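Local coordinates for protein putative ribose operon repressor (Burkholderia thailandensis, PDB 3EGC) that probably acts as a DNA-binding transcriptional repressor of the LacI family, with a sugar-binding-type regulatory domain related to periplasmic binding proteins, at residues A[186-192]-A[215-221]; A[127-133]-A[161-165]; A[172-178]-A[199-204]; A[114-118]-A[147-153]. The contacts are given in a common frame with arbitrary orientation. Residues are numbered along the deposited sequence.

Interaction 1 (A[186-192]-A[215-221])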
loop_
_atom_site.group_PDB
_atom_site.type_symbol
_atom_site.label_atom_id
_atom_site.label_comp_id
_atom_site.label_asym_id
_atom_site.label_seq_id
_atom_site.Cartn_x
_atom_site.Cartn_y
_atom_site.Cartn_z
ATOM N N ARG A 186 -29.701 -6.801 -15.055
ATOM C CA ARG A 186 -28.436 -6.343 -14.481
ATOM C C ARG A 186 -28.178 -4.860 -14.743
ATOM O O ARG A 186 -28.605 -4.327 -15.768
ATOM C CB ARG A 186 -27.244 -7.175 -14.966
ATOM C CG ARG A 186 -26.840 -6.954 -16.402
ATOM C CD ARG A 186 -25.327 -7.163 -16.593
ATOM N NE ARG A 186 -24.922 -7.011 -17.989
ATOM C CZ ARG A 186 -24.672 -5.860 -18.586
ATOM N NH1 ARG A 186 -24.766 -4.724 -17.929
ATOM N NH2 ARG A 186 -24.313 -5.843 -19.851
ATOM N N PRO A 187 -27.483 -4.203 -13.794
ATOM C CA PRO A 187 -27.061 -2.804 -13.919
ATOM C C PRO A 187 -26.051 -2.622 -15.061
ATOM O O PRO A 187 -25.415 -3.589 -15.498
ATOM C CB PRO A 187 -26.404 -2.466 -12.557
ATOM C CG PRO A 187 -26.444 -3.709 -11.713
ATOM C CD PRO A 187 -27.094 -4.828 -12.506
ATOM N N THR A 188 -25.945 -1.374 -15.535
ATOM C CA THR A 188 -24.972 -0.997 -16.549
ATOM C C THR A 188 -23.852 -0.247 -15.845
ATOM O O THR A 188 -22.829 0.043 -16.425
ATOM C CB THR A 188 -25.627 -0.078 -17.636
ATOM O OG1 THR A 188 -26.398 0.937 -17.001
ATOM C CG2 THR A 188 -26.610 -0.903 -18.525
ATOM N N ALA A 189 -24.080 0.096 -14.595
ATOM C CA ALA A 189 -23.058 0.758 -13.808
ATOM C C ALA A 189 -23.107 0.289 -12.332
ATOM O O ALA A 189 -24.131 -0.200 -11.840
ATOM C CB ALA A 189 -23.207 2.232 -13.909
ATOM N N LEU A 190 -21.968 0.416 -11.665
ATOM C CA LEU A 190 -21.808 0.010 -10.296
ATOM C C LEU A 190 -21.081 1.132 -9.573
ATOM O O LEU A 190 -20.155 1.752 -10.148
ATOM C CB LEU A 190 -20.948 -1.269 -10.230
ATOM C CG LEU A 190 -21.547 -2.697 -10.125
ATOM C CD1 LEU A 190 -23.115 -2.777 -10.256
ATOM C CD2 LEU A 190 -20.793 -3.728 -10.972
ATOM N N LEU A 191 -21.504 1.395 -8.333
ATOM C CA LEU A 191 -20.658 2.052 -7.394
ATOM C C LEU A 191 -19.893 0.942 -6.644
ATOM O O LEU A 191 -20.527 -0.019 -6.141
ATOM C CB LEU A 191 -21.491 2.841 -6.392
ATOM C CG LEU A 191 -20.826 3.491 -5.174
ATOM C CD1 LEU A 191 -19.785 4.599 -5.503
ATOM C CD2 LEU A 191 -21.861 4.010 -4.128
ATOM N N THR A 192 -18.580 1.080 -6.533
ATOM C CA THR A 192 -17.821 0.183 -5.672
ATOM C C THR A 192 -17.241 0.949 -4.487
ATOM O O THR A 192 -16.706 2.044 -4.672
ATOM C CB THR A 192 -16.686 -0.516 -6.432
ATOM O OG1 THR A 192 -15.941 0.480 -7.147
ATOM C CG2 THR A 192 -17.276 -1.566 -7.471
ATOM N N ASP A 215 -20.263 -2.631 -21.466
ATOM C CA ASP A 215 -21.189 -3.468 -20.670
ATOM C C ASP A 215 -21.491 -2.949 -19.259
ATOM O O ASP A 215 -22.646 -2.934 -18.852
ATOM C CB ASP A 215 -20.677 -4.910 -20.586
ATOM C CG ASP A 215 -20.638 -5.610 -21.946
ATOM O OD1 ASP A 215 -21.500 -5.337 -22.805
ATOM O OD2 ASP A 215 -19.746 -6.435 -22.164
ATOM N N VAL A 216 -20.471 -2.528 -18.519
ATOM C CA VAL A 216 -20.643 -2.013 -17.142
ATOM C C VAL A 216 -19.650 -0.920 -16.857
ATOM O O VAL A 216 -18.455 -1.129 -17.033
ATOM C CB VAL A 216 -20.407 -3.173 -16.110
ATOM C CG1 VAL A 216 -20.355 -2.704 -14.626
ATOM C CG2 VAL A 216 -21.431 -4.364 -16.328
ATOM N N GLU A 217 -20.118 0.249 -16.444
ATOM C CA GLU A 217 -19.219 1.287 -15.930
ATOM C C GLU A 217 -19.096 1.204 -14.404
ATOM O O GLU A 217 -19.900 0.529 -13.743
ATOM C CB GLU A 217 -19.585 2.697 -16.443
ATOM C CG GLU A 217 -19.132 2.930 -17.921
ATOM C CD GLU A 217 -19.584 4.264 -18.529
ATOM O OE1 GLU A 217 -20.186 5.120 -17.852
ATOM O OE2 GLU A 217 -19.302 4.484 -19.715
ATOM N N ILE A 218 -18.060 1.853 -13.869
ATOM C CA ILE A 218 -17.709 1.767 -12.467
ATOM C C ILE A 218 -17.199 3.078 -11.902
ATOM O O ILE A 218 -16.297 3.698 -12.477
ATOM C CB ILE A 218 -16.590 0.695 -12.211
ATOM C CG1 ILE A 218 -17.070 -0.701 -12.644
ATOM C CG2 ILE A 218 -16.133 0.728 -10.723
ATOM C CD1 ILE A 218 -15.968 -1.841 -12.496
ATOM N N VAL A 219 -17.775 3.515 -10.782
ATOM C CA VAL A 219 -17.126 4.584 -10.023
ATOM C C VAL A 219 -16.724 3.951 -8.693
ATOM O O VAL A 219 -17.437 3.094 -8.197
ATOM C CB VAL A 219 -18.040 5.830 -9.823
ATOM C CG1 VAL A 219 -18.299 6.465 -11.142
ATOM C CG2 VAL A 219 -19.450 5.430 -9.115
ATOM N N SER A 220 -15.601 4.390 -8.139
ATOM C CA SER A 220 -14.996 3.762 -7.008
ATOM C C SER A 220 -14.554 4.809 -5.986
ATOM O O SER A 220 -14.271 5.945 -6.369
ATOM C CB SER A 220 -13.776 2.963 -7.464
ATOM O OG SER A 220 -13.154 2.276 -6.384
ATOM N N PHE A 221 -14.492 4.426 -4.703
ATOM C CA PHE A 221 -13.696 5.169 -3.725
ATOM C C PHE A 221 -12.202 4.780 -3.815
ATOM O O PHE A 221 -11.869 3.689 -4.252
ATOM C CB PHE A 221 -14.155 4.925 -2.276
ATOM C CG PHE A 221 -15.367 5.750 -1.858
ATOM C CD1 PHE A 221 -15.254 6.649 -0.821
ATOM C CD2 PHE A 221 -16.625 5.557 -2.452
ATOM C CE1 PHE A 221 -16.339 7.382 -0.382
ATOM C CE2 PHE A 221 -17.731 6.289 -2.038
ATOM C CZ PHE A 221 -17.613 7.202 -1.008
#

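Interaction 2 (A[127-133]-A[161-165])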
loop_
_atom_site.group_PDB
_atom_site.type_symbol
_atom_site.label_atom_id
_atom_site.label_comp_id
_atom_site.label_asym_id
_atom_site.label_seq_id
_atom_site.Cartn_x
_atom_site.Cartn_y
_atom_site.Cartn_z
ATOM N N ARG A 127 -29.972 1.727 -14.691
ATOM C CA ARG A 127 -29.793 0.478 -13.953
ATOM C C ARG A 127 -28.456 0.568 -13.223
ATOM O O ARG A 127 -27.414 0.172 -13.751
ATOM C CB ARG A 127 -29.825 -0.717 -14.897
ATOM C CG ARG A 127 -31.280 -1.087 -15.388
ATOM C CD ARG A 127 -31.242 -2.290 -16.361
ATOM N NE ARG A 127 -30.963 -1.866 -17.755
ATOM C CZ ARG A 127 -30.278 -2.578 -18.641
ATOM N NH1 ARG A 127 -30.077 -2.100 -19.879
ATOM N NH2 ARG A 127 -29.784 -3.764 -18.292
ATOM N N ILE A 128 -28.488 1.097 -12.003
ATOM C CA ILE A 128 -27.262 1.291 -11.292
ATOM C C ILE A 128 -27.196 0.484 -10.000
ATOM O O ILE A 128 -28.113 0.536 -9.205
ATOM C CB ILE A 128 -27.013 2.792 -11.014
ATOM C CG1 ILE A 128 -26.975 3.551 -12.345
ATOM C CG2 ILE A 128 -25.731 2.971 -10.236
ATOM C CD1 ILE A 128 -26.820 5.040 -12.181
ATOM N N GLY A 129 -26.100 -0.235 -9.791
ATOM C CA GLY A 129 -25.947 -1.008 -8.583
ATOM C C GLY A 129 -24.760 -0.553 -7.714
ATOM O O GLY A 129 -24.004 0.355 -8.070
ATOM N N ALA A 130 -24.608 -1.205 -6.585
ATOM C CA ALA A 130 -23.577 -0.885 -5.652
ATOM C C ALA A 130 -23.003 -2.180 -5.013
ATOM O O ALA A 130 -23.734 -3.008 -4.558
ATOM C CB ALA A 130 -24.143 0.055 -4.539
ATOM N N ILE A 131 -21.695 -2.321 -5.030
ATOM C CA ILE A 131 -21.023 -3.410 -4.343
ATOM C C ILE A 131 -20.229 -2.746 -3.234
ATOM O O ILE A 131 -19.355 -1.927 -3.489
ATOM C CB ILE A 131 -20.051 -4.178 -5.262
ATOM C CG1 ILE A 131 -20.644 -4.360 -6.670
ATOM C CG2 ILE A 131 -19.613 -5.486 -4.603
ATOM C CD1 ILE A 131 -21.807 -5.316 -6.690
ATOM N N VAL A 132 -20.602 -3.055 -2.003
ATOM C CA VAL A 132 -19.926 -2.568 -0.849
ATOM C C VAL A 132 -19.270 -3.714 -0.105
ATOM O O VAL A 132 -19.469 -4.883 -0.435
ATOM C CB VAL A 132 -20.862 -1.803 0.084
ATOM C CG1 VAL A 132 -21.500 -0.598 -0.636
ATOM C CG2 VAL A 132 -21.923 -2.722 0.622
ATOM N N GLY A 133 -18.483 -3.347 0.899
ATOM C CA GLY A 133 -17.787 -4.329 1.725
ATOM C C GLY A 133 -18.718 -4.845 2.795
ATOM O O GLY A 133 -19.912 -4.687 2.692
ATOM N N GLU A 161 -31.664 -6.463 -5.533
ATOM C CA GLU A 161 -30.761 -7.429 -6.154
ATOM C C GLU A 161 -29.577 -6.753 -6.932
ATOM O O GLU A 161 -28.682 -7.439 -7.476
ATOM C CB GLU A 161 -31.525 -8.391 -7.050
ATOM C CG GLU A 161 -32.311 -7.717 -8.187
ATOM C CD GLU A 161 -33.768 -7.436 -7.832
ATOM O OE1 GLU A 161 -34.545 -7.406 -8.806
ATOM O OE2 GLU A 161 -34.122 -7.240 -6.650
ATOM N N TRP A 162 -29.591 -5.417 -6.974
ATOM C CA TRP A 162 -28.502 -4.640 -7.557
ATOM C C TRP A 162 -27.425 -4.323 -6.466
ATOM O O TRP A 162 -26.330 -3.826 -6.771
ATOM C CB TRP A 162 -29.027 -3.332 -8.181
ATOM C CG TRP A 162 -29.897 -3.509 -9.402
ATOM C CD1 TRP A 162 -30.033 -4.641 -10.160
ATOM C CD2 TRP A 162 -30.709 -2.491 -10.041
ATOM N NE1 TRP A 162 -30.898 -4.401 -11.195
ATOM C CE2 TRP A 162 -31.328 -3.094 -11.147
ATOM C CE3 TRP A 162 -30.970 -1.133 -9.765
ATOM C CZ2 TRP A 162 -32.185 -2.383 -12.006
ATOM C CZ3 TRP A 162 -31.833 -0.432 -10.584
ATOM C CH2 TRP A 162 -32.443 -1.055 -11.694
ATOM N N ILE A 163 -27.774 -4.602 -5.209
ATOM C CA ILE A 163 -26.905 -4.343 -4.049
ATOM C C ILE A 163 -26.177 -5.615 -3.581
ATOM O O ILE A 163 -26.773 -6.672 -3.455
ATOM C CB ILE A 163 -27.693 -3.787 -2.852
ATOM C CG1 ILE A 163 -28.692 -2.681 -3.293
ATOM C CG2 ILE A 163 -26.740 -3.259 -1.749
ATOM C CD1 ILE A 163 -28.130 -1.342 -3.396
ATOM N N ALA A 164 -24.890 -5.509 -3.316
ATOM C CA ALA A 164 -24.168 -6.660 -2.744
ATOM C C ALA A 164 -23.183 -6.147 -1.699
ATOM O O ALA A 164 -22.607 -5.069 -1.862
ATOM C CB ALA A 164 -23.453 -7.461 -3.792
ATOM N N ALA A 165 -23.035 -6.926 -0.627
ATOM C CA ALA A 165 -22.213 -6.525 0.525
ATOM C C ALA A 165 -21.160 -7.555 0.723
ATOM O O ALA A 165 -21.471 -8.730 0.581
ATOM C CB ALA A 165 -23.033 -6.437 1.762
#

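Interaction 3 (A[172-178]-A[199-204])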
loop_
_atom_site.group_PDB
_atom_site.type_symbol
_atom_site.label_atom_id
_atom_site.label_comp_id
_atom_site.label_asym_id
_atom_site.label_seq_id
_atom_site.Cartn_x
_atom_site.Cartn_y
_atom_site.Cartn_z
ATOM N N ASN A 172 -13.491 -9.237 -1.193
ATOM C CA ASN A 172 -13.214 -8.591 -2.500
ATOM C C ASN A 172 -14.515 -8.055 -3.097
ATOM O O ASN A 172 -14.518 -7.011 -3.782
ATOM C CB ASN A 172 -12.637 -9.585 -3.558
ATOM C CG ASN A 172 -11.413 -9.047 -4.240
ATOM O OD1 ASN A 172 -10.915 -9.604 -5.233
ATOM N ND2 ASN A 172 -10.880 -7.961 -3.697
ATOM N N GLY A 173 -15.576 -8.828 -2.901
ATOM C CA GLY A 173 -16.826 -8.580 -3.532
ATOM C C GLY A 173 -16.906 -9.130 -4.957
ATOM O O GLY A 173 -17.834 -8.781 -5.709
ATOM N N ARG A 174 -15.946 -9.944 -5.370
ATOM C CA ARG A 174 -16.060 -10.555 -6.670
ATOM C C ARG A 174 -17.365 -11.375 -6.740
ATOM O O ARG A 174 -18.129 -11.233 -7.706
ATOM C CB ARG A 174 -14.875 -11.429 -7.064
ATOM C CG ARG A 174 -15.124 -12.104 -8.442
ATOM C CD ARG A 174 -13.955 -13.002 -8.897
ATOM N NE ARG A 174 -13.833 -14.165 -8.028
ATOM C CZ ARG A 174 -14.138 -15.415 -8.385
ATOM N NH1 ARG A 174 -14.566 -15.699 -9.635
ATOM N NH2 ARG A 174 -14.020 -16.396 -7.486
ATOM N N ASP A 175 -17.625 -12.184 -5.703
ATOM C CA ASP A 175 -18.846 -13.000 -5.688
ATOM C C ASP A 175 -20.083 -12.118 -5.699
ATOM O O ASP A 175 -21.033 -12.379 -6.381
ATOM C CB ASP A 175 -18.863 -13.991 -4.506
ATOM C CG ASP A 175 -17.735 -15.038 -4.589
ATOM O OD1 ASP A 175 -17.474 -15.676 -3.555
ATOM O OD2 ASP A 175 -17.089 -15.247 -5.648
ATOM N N GLY A 176 -20.077 -11.076 -4.905
ATOM C CA GLY A 176 -21.173 -10.144 -4.890
ATOM C C GLY A 176 -21.363 -9.522 -6.277
ATOM O O GLY A 176 -22.489 -9.388 -6.748
ATOM N N ALA A 177 -20.258 -9.111 -6.923
ATOM C CA ALA A 177 -20.387 -8.537 -8.239
ATOM C C ALA A 177 -20.955 -9.575 -9.223
ATOM O O ALA A 177 -21.907 -9.310 -9.960
ATOM C CB ALA A 177 -19.092 -7.991 -8.730
ATOM N N ILE A 178 -20.364 -10.763 -9.215
ATOM C CA ILE A 178 -20.804 -11.849 -10.062
ATOM C C ILE A 178 -22.340 -12.070 -9.894
ATOM O O ILE A 178 -23.104 -12.237 -10.883
ATOM C CB ILE A 178 -20.023 -13.147 -9.766
ATOM C CG1 ILE A 178 -18.630 -13.080 -10.355
ATOM C CG2 ILE A 178 -20.784 -14.353 -10.303
ATOM C CD1 ILE A 178 -17.728 -14.317 -10.151
ATOM N N GLU A 199 -11.299 -4.079 -7.481
ATOM C CA GLU A 199 -10.579 -5.263 -8.019
ATOM C C GLU A 199 -11.547 -6.461 -8.209
ATOM O O GLU A 199 -11.631 -7.037 -9.270
ATOM C CB GLU A 199 -9.408 -5.649 -7.094
ATOM C CG GLU A 199 -8.403 -4.490 -6.825
ATOM C CD GLU A 199 -7.294 -4.896 -5.929
ATOM O OE1 GLU A 199 -7.508 -5.817 -5.090
ATOM O OE2 GLU A 199 -6.195 -4.296 -6.063
ATOM N N GLY A 200 -12.311 -6.810 -7.184
ATOM C CA GLY A 200 -13.282 -7.904 -7.288
ATOM C C GLY A 200 -14.362 -7.723 -8.357
ATOM O O GLY A 200 -14.710 -8.675 -9.087
ATOM N N ALA A 201 -14.909 -6.515 -8.473
ATOM C CA ALA A 201 -15.805 -6.196 -9.630
ATOM C C ALA A 201 -15.120 -6.329 -11.006
ATOM O O ALA A 201 -15.710 -6.862 -11.916
ATOM C CB ALA A 201 -16.493 -4.762 -9.476
ATOM N N MET A 202 -13.872 -5.877 -11.135
ATOM C CA MET A 202 -13.102 -6.135 -12.358
ATOM C C MET A 202 -12.930 -7.641 -12.579
ATOM O O MET A 202 -13.073 -8.120 -13.663
ATOM C CB MET A 202 -11.736 -5.389 -12.382
ATOM C CG MET A 202 -11.824 -3.817 -12.485
ATOM S SD MET A 202 -12.712 -3.054 -13.930
ATOM C CE MET A 202 -11.550 -3.480 -15.219
ATOM N N GLN A 203 -12.606 -8.378 -11.522
ATOM C CA GLN A 203 -12.516 -9.821 -11.637
ATOM C C GLN A 203 -13.821 -10.434 -12.100
ATOM O O GLN A 203 -13.819 -11.283 -12.993
ATOM C CB GLN A 203 -12.012 -10.477 -10.354
ATOM C CG GLN A 203 -10.512 -10.267 -10.162
ATOM C CD GLN A 203 -10.074 -10.286 -8.719
ATOM O OE1 GLN A 203 -8.890 -10.017 -8.422
ATOM N NE2 GLN A 203 -11.004 -10.593 -7.807
ATOM N N ALA A 204 -14.929 -10.015 -11.493
ATOM C CA ALA A 204 -16.238 -10.530 -11.916
ATOM C C ALA A 204 -16.489 -10.285 -13.414
ATOM O O ALA A 204 -16.922 -11.158 -14.105
ATOM C CB ALA A 204 -17.372 -9.947 -11.078
#

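Interaction 4 (A[114-118]-A[147-153])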
loop_
_atom_site.group_PDB
_atom_site.type_symbol
_atom_site.label_atom_id
_atom_site.label_comp_id
_atom_site.label_asym_id
_atom_site.label_seq_id
_atom_site.Cartn_x
_atom_site.Cartn_y
_atom_site.Cartn_z
ATOM N N ARG A 114 -22.874 9.915 -3.284
ATOM C CA ARG A 114 -23.932 10.563 -3.983
ATOM C C ARG A 114 -23.355 11.294 -5.241
ATOM O O ARG A 114 -23.949 11.238 -6.346
ATOM C CB ARG A 114 -24.619 11.577 -3.061
ATOM C CG ARG A 114 -25.878 12.149 -3.631
ATOM C CD ARG A 114 -26.552 13.132 -2.681
ATOM N NE ARG A 114 -27.660 13.775 -3.367
ATOM C CZ ARG A 114 -28.686 14.393 -2.800
ATOM N NH1 ARG A 114 -28.787 14.478 -1.496
ATOM N NH2 ARG A 114 -29.628 14.918 -3.572
ATOM N N THR A 115 -22.197 11.940 -5.057
ATOM C CA THR A 115 -21.577 12.665 -6.142
ATOM C C THR A 115 -21.149 11.685 -7.247
ATOM O O THR A 115 -21.400 11.940 -8.407
ATOM C CB THR A 115 -20.354 13.492 -5.689
ATOM O OG1 THR A 115 -20.752 14.457 -4.724
ATOM C CG2 THR A 115 -19.678 14.253 -6.890
ATOM N N ALA A 116 -20.551 10.544 -6.867
ATOM C CA ALA A 116 -20.107 9.590 -7.871
ATOM C C ALA A 116 -21.272 8.959 -8.619
ATOM O O ALA A 116 -21.242 8.758 -9.831
ATOM C CB ALA A 116 -19.235 8.561 -7.251
ATOM N N VAL A 117 -22.322 8.626 -7.885
ATOM C CA VAL A 117 -23.508 8.052 -8.545
ATOM C C VAL A 117 -24.245 9.069 -9.429
ATOM O O VAL A 117 -24.797 8.706 -10.453
ATOM C CB VAL A 117 -24.424 7.389 -7.533
ATOM C CG1 VAL A 117 -25.825 7.077 -8.138
ATOM C CG2 VAL A 117 -23.723 6.137 -6.937
ATOM N N GLU A 118 -24.239 10.335 -9.036
ATOM C CA GLU A 118 -24.906 11.387 -9.811
ATOM C C GLU A 118 -24.208 11.626 -11.119
ATOM O O GLU A 118 -24.837 11.994 -12.127
ATOM C CB GLU A 118 -24.930 12.696 -9.042
ATOM C CG GLU A 118 -25.798 12.650 -7.807
ATOM C CD GLU A 118 -25.965 14.029 -7.177
ATOM O OE1 GLU A 118 -24.945 14.700 -6.948
ATOM O OE2 GLU A 118 -27.120 14.433 -6.897
ATOM N N PHE A 147 -25.554 6.387 -2.285
ATOM C CA PHE A 147 -26.087 5.789 -3.473
ATOM C C PHE A 147 -27.615 5.936 -3.540
ATOM O O PHE A 147 -28.165 6.443 -4.523
ATOM C CB PHE A 147 -25.637 4.364 -3.567
ATOM C CG PHE A 147 -26.441 3.530 -4.528
ATOM C CD1 PHE A 147 -26.191 3.608 -5.902
ATOM C CD2 PHE A 147 -27.424 2.661 -4.065
ATOM C CE1 PHE A 147 -26.852 2.843 -6.789
ATOM C CE2 PHE A 147 -28.134 1.886 -4.967
ATOM C CZ PHE A 147 -27.828 1.960 -6.342
ATOM N N ARG A 148 -28.286 5.590 -2.462
ATOM C CA ARG A 148 -29.746 5.599 -2.454
ATOM C C ARG A 148 -30.273 7.018 -2.579
ATOM O O ARG A 148 -31.332 7.246 -3.209
ATOM C CB ARG A 148 -30.322 4.948 -1.201
ATOM C CG ARG A 148 -30.116 3.437 -1.094
ATOM C CD ARG A 148 -30.938 2.910 0.129
ATOM N NE ARG A 148 -30.645 1.510 0.447
ATOM C CZ ARG A 148 -31.265 0.473 -0.110
ATOM N NH1 ARG A 148 -32.220 0.672 -1.046
ATOM N NH2 ARG A 148 -30.901 -0.754 0.242
ATOM N N ALA A 149 -29.555 7.967 -1.981
ATOM C CA ALA A 149 -30.009 9.331 -1.983
ATOM C C ALA A 149 -29.893 9.902 -3.393
ATOM O O ALA A 149 -30.728 10.699 -3.805
ATOM C CB ALA A 149 -29.223 10.177 -0.978
ATOM N N ALA A 150 -28.861 9.504 -4.125
ATOM C CA ALA A 150 -28.675 9.976 -5.505
ATOM C C ALA A 150 -29.763 9.387 -6.408
ATOM O O ALA A 150 -30.354 10.059 -7.216
ATOM C CB ALA A 150 -27.273 9.564 -6.051
ATOM N N MET A 151 -29.993 8.102 -6.276
ATOM C CA MET A 151 -31.023 7.420 -7.032
ATOM C C MET A 151 -32.384 8.030 -6.766
ATOM O O MET A 151 -33.143 8.330 -7.683
ATOM C CB MET A 151 -30.984 5.901 -6.720
ATOM C CG MET A 151 -29.668 5.230 -7.300
ATOM S SD MET A 151 -29.429 5.336 -9.141
ATOM C CE MET A 151 -30.401 3.909 -9.624
ATOM N N SER A 152 -32.652 8.251 -5.490
ATOM C CA SER A 152 -33.931 8.771 -5.044
ATOM C C SER A 152 -34.173 10.116 -5.700
ATOM O O SER A 152 -35.247 10.369 -6.289
ATOM C CB SER A 152 -33.911 8.932 -3.515
ATOM O OG SER A 152 -35.149 8.606 -2.938
ATOM N N ALA A 153 -33.163 10.977 -5.618
ATOM C CA ALA A 153 -33.311 12.353 -6.035
ATOM C C ALA A 153 -33.570 12.457 -7.528
ATOM O O ALA A 153 -34.158 13.446 -7.998
ATOM C CB ALA A 153 -32.089 13.158 -5.671
#

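Interaction 1 (A[186-192]-A[215-221])
Five backbone hydrogen bonds join 186-192 to 215-221. Glu217 N donates to Thr188 O (2.7 Å) and Leu190 N to Glu217 O (2.9 Å). Val219 N then donates to Leu190 O (3.0 Å) and Thr192 N to Val219 O (2.9 Å). Phe221 N closes the ladder on Thr192 O at 3.3 Å. Before the strands begin, Arg186 NH1 makes a weak hydrogen bond to Asp215 O (2.9 Å), and it also donates to Pro187 O (2.8 Å). The Asp215 carboxylate has its salt bridge with Arg211. Strands 189-192 and 217-221 run parallel, with their axes 4.7 Å apart at closest approach and their directions 18° apart. With helix 195-208 they form a beta-alpha-beta unit of the Rossmann-like sheet found in periplasmic binding proteins and LacI regulators. Leu190, Thr192, Ile218 and Ser220 lie on one face. Thr192 and Ser220 each hydrogen-bond there to Thr198 of that helix. Leu190 CD2 meets Val216 CG1 at 3.8 Å. Ala189, Leu191, Glu217 and Val219 lie on the other face, toward helix 109-122. There Leu191 CD1 packs on Val219 CG2 at 3.7 Å, and it touches the edge of the Phe221 ring at CE2, 4.4 Å away.

Interaction 2 (A[127-133]-A[161-165])
Trp162 gives the largest side chain to this contact. Its chi1 is m and its chi2 is -15°, which lays the indole alongside the start of the other strand. Arg127 CA sits over the six-membered ring, 4.2 Å from its centroid, in a CH-pi contact. Arg127 CG comes within 3.7 Å of Trp162 CZ2. The rest of the Arg127 side chain leads away, and Arg127 NH2 hydrogen-bonds to Arg186 O. The indole NE1 hydrogen-bonds to Asp185 O. Ile131 and Ile163, both mm, put their CD1 atoms within packing distance of the other strand. Ile131 CD1 packs on Ala164 CB at 4.0 Å on one face of the sheet, while Ile163 CD1 lies 4.4 Å from Ala130 CB on the other. Val132 CG2 meets Ala165 CB at 4.0 Å. Gly129 has no side chain; a CB there would clash with Trp162 O. Backbone hydrogen bonds between the parallel strands fix the register: Ala130 N to Trp162 O (3.1 Å), Ala164 N to Ala130 O (3.0 Å) and Val132 N to Ala164 O (2.8 Å). Strand 163-164 is outermost at this end of the sheet within the chain. It is linked to 128-131 through helix 138-153 as a beta-alpha-beta unit. That helix covers Ile128 and Ile163, helix 174-181 covers Ile131 and Ala164, and strand 189-192 pairs with the other edge of 128-131.

Interaction 3 (A[172-178]-A[199-204])
Glu199 opens the second segment at the margin of the contact, its OE1 4.2 Å from Asn172 ND2. Gly200 comes next, where the CA atoms come nearest, Gly200 CA lying 3.9 Å from Arg174 CA. A CB on Gly200 would clash with Asn172 O and Arg174 N, so glycine lets the helices meet here. Its carbonyl O receives a CA-H...O contact from Arg174 CA at 3.3 Å. Gly173 is the N-cap residue of helix 174-181, with a positive phi that suits glycine. Ala201 follows, its CB 4.2 Å from Ala177 CB. The short helical segments cross at -48° with their axes only 7.6 Å apart at closest approach, a close fit allowed by glycine and alanine. Helices 174-181 and 195-208 flank strand 189-192 in chain order and pack side by side on one face of the parallel sheet, as in the Rossmann-like fold of this family. Met202 turns away from the first helix; Phe229 of the second subunit packs on it and on Gln203. Gln203 NE2 donates a hydrogen bond to Asn172 OD1 at 2.8 Å, and Gln203 CB rests 3.5 Å from Arg174 CD. Ala204 ends the segment pointing toward the first helix. Its CB lies 3.5 Å from both Ala177 CB and Ile178 CG1, and 3.7 Å from Arg174 O.

Interaction 4 (A[114-118]-A[147-153])
This is a helix-helix packing contact between 109-122 and 138-153, two helices on the same face of the sheet. Strand 128-131 lies between them in the chain. The short segments cross at -44°, with axes 8.1 Å apart at closest approach. No hydrogen bond joins them. Ala150 points toward the other helix, and its CB touches Val117 CG1 at 3.6 Å, Arg114 CG at 3.8 Å and Glu118 CG at 3.8 Å. Nearer the sheet, Val117 CG2 meets the edge of the Phe147 ring at CD1 (3.7 Å), and Val117 CG1 lies 4.1 Å from Met151 SD. Val117 and Phe147 also rest on Leu191 of the sheet. Toward solvent, the extended Arg114 side chain runs along the second helix. Its NH2 is 3.7 Å from Ala153 CB, and its NE makes a long salt bridge with Glu118 OE2 (3.6 Å). Such neighbouring helices covering one face of a parallel sheet give the layering expected of the Rossmann-like alpha/beta/alpha sandwich of this family.

How the interactions relate
All four contacts belong to one alpha/beta lobe. Interactions 1 and 2 lie in its sheet and rest on parallel backbone hydrogen bonds. They are continuous, since strands 128-131 and 189-192 are neighbours, with Leu191 N 2.7 Å from Gly129 O. Interaction 1 is the more buried; interaction 2 reaches the edge of the sheet within this chain and is partly exposed. Interactions 3 and 4 are partly buried helix pairs that cover opposite faces of this sheet. Their centres are about 22 Å apart and they do not touch. Both use small alanines at the interface, but interaction 3 adds a glycine and a cross-helix hydrogen bond. Only interaction 3 is touched by the second subunit.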